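Local coordinates for beta-N-acetylglucosaminidase-like protein Glycoside hydrolase family 20 (Flavobacterium johnsoniae, PDB 6YHH) that is probably a beta-N-acetylhexosaminidase of glycoside hydrolase family 20, working in chitin degradation by releasing N-acetylglucosamine, at residues Met175-Trp180 / Gly224-Pro229; Leu182-Gly187 / Glu230-Gly235. One frame throughout, in Å; residues are numbered along the deposited sequence.

Interaction 1: residues Met175-Trp180 / Gly224-Pro229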
loop_
_atom_site.group_PDB
_atom_site.type_symbol
_atom_site.label_atom_id
_atom_site.label_comp_id
_atom_site.label_asym_id
_atom_site.label_seq_id
_atom_site.Cartn_x
_atom_site.Cartn_y
_atom_site.Cartn_z
ATOM N N MET A 175 -11.080 -7.670 -17.059
ATOM C CA MET A 175 -12.203 -8.140 -16.277
ATOM C C MET A 175 -13.189 -7.005 -16.006
ATOM O O MET A 175 -12.756 -5.875 -15.829
ATOM C CB MET A 175 -11.699 -8.776 -14.973
ATOM C CG MET A 175 -10.869 -9.967 -15.271
ATOM S SD MET A 175 -10.117 -10.658 -13.732
ATOM C CE MET A 175 -11.561 -11.305 -12.856
ATOM N N ASN A 176 -14.483 -7.304 -16.025
ATOM C CA ASN A 176 -15.507 -6.237 -16.015
ATOM C C ASN A 176 -16.551 -6.318 -14.991
ATOM O O ASN A 176 -17.498 -5.492 -15.034
ATOM C CB ASN A 176 -16.188 -6.127 -17.388
ATOM C CG ASN A 176 -16.936 -7.382 -17.769
ATOM O OD1 ASN A 176 -16.858 -8.431 -17.108
ATOM N ND2 ASN A 176 -17.724 -7.268 -18.806
ATOM N N VAL A 177 -16.432 -7.225 -14.015
ATOM C CA VAL A 177 -17.394 -7.334 -12.917
ATOM C C VAL A 177 -16.636 -7.427 -11.592
ATOM O O VAL A 177 -15.695 -8.240 -11.420
ATOM C CB VAL A 177 -18.319 -8.518 -13.055
ATOM C CG1 VAL A 177 -19.195 -8.653 -11.859
ATOM C CG2 VAL A 177 -19.146 -8.487 -14.363
ATOM N N PHE A 178 -17.078 -6.592 -10.668
ATOM C CA PHE A 178 -16.563 -6.643 -9.279
ATOM C C PHE A 178 -17.738 -6.930 -8.386
ATOM O O PHE A 178 -18.661 -6.138 -8.276
ATOM C CB PHE A 178 -15.939 -5.342 -8.945
ATOM C CG PHE A 178 -15.453 -5.216 -7.507
ATOM C CD1 PHE A 178 -14.291 -5.862 -7.089
ATOM C CD2 PHE A 178 -16.156 -4.503 -6.575
ATOM C CE1 PHE A 178 -13.844 -5.761 -5.799
ATOM C CE2 PHE A 178 -15.647 -4.412 -5.265
ATOM C CZ PHE A 178 -14.505 -5.012 -4.919
ATOM N N HIS A 179 -17.759 -8.124 -7.833
ATOM C CA HIS A 179 -18.835 -8.566 -6.961
ATOM C C HIS A 179 -18.350 -8.343 -5.508
ATOM O O HIS A 179 -17.351 -8.859 -5.045
ATOM C CB HIS A 179 -19.190 -10.002 -7.316
ATOM C CG HIS A 179 -20.025 -10.763 -6.338
ATOM N ND1 HIS A 179 -20.180 -12.127 -6.477
ATOM C CD2 HIS A 179 -20.736 -10.413 -5.219
ATOM C CE1 HIS A 179 -20.894 -12.594 -5.473
ATOM N NE2 HIS A 179 -21.254 -11.582 -4.707
ATOM N N TRP A 180 -19.136 -7.560 -4.780
ATOM C CA TRP A 180 -18.696 -7.068 -3.445
ATOM C C TRP A 180 -19.548 -7.771 -2.370
ATOM O O TRP A 180 -20.759 -7.511 -2.204
ATOM C CB TRP A 180 -18.860 -5.548 -3.413
ATOM C CG TRP A 180 -17.944 -4.745 -2.513
ATOM C CD1 TRP A 180 -16.966 -5.163 -1.650
ATOM C CD2 TRP A 180 -17.918 -3.300 -2.474
ATOM N NE1 TRP A 180 -16.311 -4.092 -1.098
ATOM C CE2 TRP A 180 -16.872 -2.922 -1.593
ATOM C CE3 TRP A 180 -18.646 -2.322 -3.127
ATOM C CZ2 TRP A 180 -16.563 -1.594 -1.352
ATOM C CZ3 TRP A 180 -18.373 -0.993 -2.850
ATOM C CH2 TRP A 180 -17.321 -0.658 -1.979
ATOM N N GLY A 224 -14.508 0.812 -16.683
ATOM C CA GLY A 224 -15.328 -0.114 -17.422
ATOM C C GLY A 224 -15.914 -1.313 -16.700
ATOM O O GLY A 224 -16.316 -2.320 -17.328
ATOM N N ILE A 225 -15.974 -1.180 -15.381
ATOM C CA ILE A 225 -16.360 -2.274 -14.460
ATOM C C ILE A 225 -17.718 -2.037 -13.764
ATOM O O ILE A 225 -17.976 -0.982 -13.199
ATOM C CB ILE A 225 -15.230 -2.457 -13.427
ATOM C CG1 ILE A 225 -13.893 -2.833 -14.144
ATOM C CG2 ILE A 225 -15.618 -3.489 -12.358
ATOM C CD1 ILE A 225 -12.700 -2.589 -13.248
ATOM N N LEU A 226 -18.541 -3.047 -13.823
ATOM C CA LEU A 226 -19.844 -3.164 -13.120
ATOM C C LEU A 226 -19.636 -3.646 -11.692
ATOM O O LEU A 226 -18.887 -4.601 -11.490
ATOM C CB LEU A 226 -20.672 -4.202 -13.830
ATOM C CG LEU A 226 -21.991 -4.632 -13.197
ATOM C CD1 LEU A 226 -22.973 -3.472 -13.188
ATOM C CD2 LEU A 226 -22.619 -5.801 -13.916
ATOM N N ILE A 227 -20.273 -3.005 -10.721
ATOM C CA ILE A 227 -20.291 -3.524 -9.398
ATOM C C ILE A 227 -21.582 -4.221 -9.066
ATOM O O ILE A 227 -22.708 -3.627 -9.271
ATOM C CB ILE A 227 -19.923 -2.463 -8.343
ATOM C CG1 ILE A 227 -18.521 -1.834 -8.613
ATOM C CG2 ILE A 227 -20.084 -3.009 -6.896
ATOM C CD1 ILE A 227 -18.013 -0.894 -7.546
ATOM N N VAL A 228 -21.460 -5.432 -8.533
ATOM C CA VAL A 228 -22.581 -6.232 -8.127
ATOM C C VAL A 228 -22.474 -6.368 -6.589
ATOM O O VAL A 228 -21.584 -7.079 -6.079
ATOM C CB VAL A 228 -22.618 -7.624 -8.821
ATOM C CG1 VAL A 228 -23.759 -8.423 -8.292
ATOM C CG2 VAL A 228 -22.687 -7.457 -10.340
ATOM N N PRO A 229 -23.310 -5.624 -5.837
ATOM C CA PRO A 229 -23.354 -5.777 -4.368
ATOM C C PRO A 229 -24.055 -7.019 -3.897
ATOM O O PRO A 229 -24.942 -7.544 -4.574
ATOM C CB PRO A 229 -24.163 -4.530 -3.953
ATOM C CG PRO A 229 -25.176 -4.463 -5.079
ATOM C CD PRO A 229 -24.379 -4.727 -6.311
#
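Phe178 N donates to Leu226 O over 2.8 Å in an almost straight bond (173° at the hydrogen), midway along two neighbouring parallel strands where Phe178 pairs in register with Ile227. Backbone bonds from Leu226 N to Asn176 O, from Val228 N to Phe178 O and from Trp180 N to Val228 O continue the ladder, and the strand axes diverge by only 21°. Contacts are most numerous on the face of Phe178, Trp180 and Ile227. The Phe178 ring, its CG anti to the backbone N (chi1 176°), runs alongside Ile227, with CD2 4.1 Å from Ile227 CG1. Phe178 CE2 in turn lies 3.6 Å above the Trp180 ring plane, toward the rim. Ile225 packs beside the start of Phe178: its CG2 sits 3.9 Å from Phe178 CB and its CG1 3.7 Å from Met175 O. An alanine here would lose CG1, CG2 and CD1, and would probably open a gap between Phe178 CB, Leu167 and Ala220. The face of Val177 and Val228 has fewer, chiefly Val177 CG1 with Val228 CG2 at 4.0 Å. The start of the pairing is looser still: the partly exposed Gly224 offers its O at 3.8 Å from Asn176 CB, while the Asn176 amide turns to Thr145 and Arg147. Gly224, at positive phi, closes helix 210-222 in a Schellman motif. Strand 146-152 flanks strand 177-184 in this TIM barrel, with helices 160-172 and 210-222 against the Phe178 and Ile227 face, while His179 points inward to Glu447 and His312.

Interaction 2: residues Leu182-Gly187 / Glu230-Gly235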
loop_
_atom_site.group_PDB
_atom_site.type_symbol
_atom_site.label_atom_id
_atom_site.label_comp_id
_atom_site.label_asym_id
_atom_site.label_seq_id
_atom_site.Cartn_x
_atom_site.Cartn_y
_atom_site.Cartn_z
ATOM N N LEU A 182 -20.509 -7.976 0.963
ATOM C CA LEU A 182 -20.463 -6.890 1.888
ATOM C C LEU A 182 -21.008 -7.197 3.295
ATOM O O LEU A 182 -20.913 -6.357 4.197
ATOM C CB LEU A 182 -21.228 -5.693 1.302
ATOM C CG LEU A 182 -20.565 -4.941 0.171
ATOM C CD1 LEU A 182 -21.593 -4.179 -0.641
ATOM C CD2 LEU A 182 -19.602 -4.015 0.830
ATOM N N VAL A 183 -21.430 -8.445 3.487
ATOM C CA VAL A 183 -22.002 -8.924 4.709
ATOM C C VAL A 183 -21.805 -10.429 4.828
ATOM O O VAL A 183 -21.933 -11.152 3.824
ATOM C CB VAL A 183 -23.549 -8.661 4.763
ATOM C CG1 VAL A 183 -24.022 -9.059 6.161
ATOM C CG2 VAL A 183 -23.875 -7.189 4.351
ATOM N N ASP A 184 -21.444 -10.899 6.028
ATOM C CA ASP A 184 -21.408 -12.301 6.314
ATOM C C ASP A 184 -21.444 -12.420 7.842
ATOM O O ASP A 184 -21.762 -11.411 8.576
ATOM C CB ASP A 184 -20.177 -12.968 5.661
ATOM C CG ASP A 184 -20.415 -14.392 5.299
ATOM O OD1 ASP A 184 -20.538 -15.222 6.255
ATOM O OD2 ASP A 184 -20.518 -14.724 4.120
ATOM N N ASP A 185 -21.192 -13.615 8.363
ATOM C CA ASP A 185 -21.297 -13.844 9.811
ATOM C C ASP A 185 -20.319 -12.981 10.643
ATOM O O ASP A 185 -20.540 -12.679 11.810
ATOM C CB ASP A 185 -21.011 -15.318 10.161
ATOM C CG ASP A 185 -22.063 -16.277 9.617
ATOM O OD1 ASP A 185 -23.207 -16.255 10.165
ATOM O OD2 ASP A 185 -21.666 -17.024 8.669
ATOM N N GLN A 186 -19.226 -12.631 9.986
ATOM C CA GLN A 186 -18.075 -11.989 10.598
ATOM C C GLN A 186 -18.118 -10.450 10.507
ATOM O O GLN A 186 -17.133 -9.790 10.872
ATOM C CB GLN A 186 -16.794 -12.526 9.932
ATOM C CG GLN A 186 -16.551 -13.980 10.182
ATOM C CD GLN A 186 -17.350 -14.944 9.311
ATOM O OE1 GLN A 186 -18.070 -14.561 8.401
ATOM N NE2 GLN A 186 -17.255 -16.198 9.633
ATOM N N GLY A 187 -19.216 -9.899 9.925
ATOM C CA GLY A 187 -19.364 -8.464 9.895
ATOM C C GLY A 187 -20.178 -7.950 8.736
ATOM O O GLY A 187 -20.207 -8.541 7.700
ATOM N N GLU A 230 -23.612 -7.570 -2.758
ATOM C CA GLU A 230 -24.264 -8.735 -2.160
ATOM C C GLU A 230 -24.552 -8.507 -0.722
ATOM O O GLU A 230 -23.658 -8.151 0.069
ATOM C CB GLU A 230 -23.432 -10.010 -2.303
ATOM C CG GLU A 230 -24.133 -11.275 -1.814
ATOM C CD GLU A 230 -23.243 -12.519 -1.714
ATOM O OE1 GLU A 230 -22.113 -12.513 -2.322
ATOM O OE2 GLU A 230 -23.646 -13.505 -1.064
ATOM N N ILE A 231 -25.814 -8.682 -0.377
ATOM C CA ILE A 231 -26.267 -8.809 0.992
ATOM C C ILE A 231 -26.790 -10.236 1.183
ATOM O O ILE A 231 -27.886 -10.584 0.726
ATOM C CB ILE A 231 -27.362 -7.788 1.348
ATOM C CG1 ILE A 231 -26.796 -6.375 1.270
ATOM C CG2 ILE A 231 -27.781 -8.039 2.768
ATOM C CD1 ILE A 231 -27.886 -5.311 1.545
ATOM N N ASP A 232 -25.983 -11.107 1.805
ATOM C CA ASP A 232 -26.256 -12.509 1.826
ATOM C C ASP A 232 -27.312 -12.886 2.897
ATOM O O ASP A 232 -27.078 -12.716 4.095
ATOM C CB ASP A 232 -24.899 -13.224 2.088
ATOM C CG ASP A 232 -24.964 -14.730 1.987
ATOM O OD1 ASP A 232 -26.054 -15.289 1.923
ATOM O OD2 ASP A 232 -23.853 -15.362 2.002
ATOM N N VAL A 233 -28.456 -13.403 2.428
ATOM C CA VAL A 233 -29.597 -13.763 3.258
ATOM C C VAL A 233 -30.204 -15.048 2.753
ATOM O O VAL A 233 -30.121 -15.325 1.510
ATOM C CB VAL A 233 -30.661 -12.621 3.256
ATOM C CG1 VAL A 233 -30.154 -11.439 4.029
ATOM C CG2 VAL A 233 -31.086 -12.225 1.850
ATOM N N PRO A 234 -30.775 -15.911 3.617
ATOM C CA PRO A 234 -30.984 -15.726 5.036
ATOM C C PRO A 234 -30.019 -16.457 5.958
ATOM O O PRO A 234 -30.050 -16.229 7.177
ATOM C CB PRO A 234 -32.424 -16.287 5.250
ATOM C CG PRO A 234 -32.402 -17.480 4.317
ATOM C CD PRO A 234 -31.628 -17.015 3.103
ATOM N N GLY A 235 -29.142 -17.258 5.376
ATOM C CA GLY A 235 -28.096 -17.944 6.134
ATOM C C GLY A 235 -26.958 -16.928 6.374
ATOM O O GLY A 235 -27.085 -15.726 6.031
HETATM O O HOH W 1 -22.975 -10.566 1.390
#
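The carbonyl O of Glu230 is approached from two sources: Leu182 N donates to it over 3.3 Å, lying in the carbonyl plane, and a water adds a weak bond. The same water donates to Val183 O at 2.7 Å and weakly accepts from Asp232 N, so it bridges backbones that have moved too far apart for regular strand pairing. Nearby, Val183 CG2 lies 4.3 Å from Ile231 CG2, and Trp188 touches both side chains. The contact lies at the C-terminal ends of two TIM-barrel strands, the end where this fold places its active site. Asp184 is about 7 Å, side chain to side chain, from Glu317, the predicted proton donor, and about 4 Å from a bound Tris molecule, probably from the crystallisation liquor, that may mark the pocket. Asp184 and Asp232 point the same way, side by side, their OD2 atoms 4.0 Å apart and their carboxylate planes turned 87° to each other. In Asp232 the CG is anti to the backbone N (chi1 -173°), which turns OD2 toward Asp184, while Asp232 CB is 4.0 Å from Val183 O. Each acid has a separate anchor: Asp184 OD2 bonds His181 NE2, and Asp232 OD1 takes the N-H of Gly315. Beyond Asp184 the chain reverses in a type I turn, closed by Gly187 N to Asp184 O at 3.3 Å, and Asp184 N returns a bond to Gly187 O.

Overall arrangement
Both contacts join strand 177-184 to strand 226-230 or the loop that follows it, and both are buried. Interaction 1 is the regular part, deep in the barrel wall: a continuous backbone ladder with aliphatic and aromatic packing toward the helices. In interaction 2 the strands run out toward the active-site end, a single direct backbone bond remains, water takes over part of the pairing, and a pair of acidic side chains joins the remaining apolar contact. The two meet at Glu230, whose N lies 2.9 Å from Trp180 O and whose OE1 lies 2.7 Å from His179 NE2, both probable hydrogen bonds. Pro229 CB also packs on Leu182 CD1.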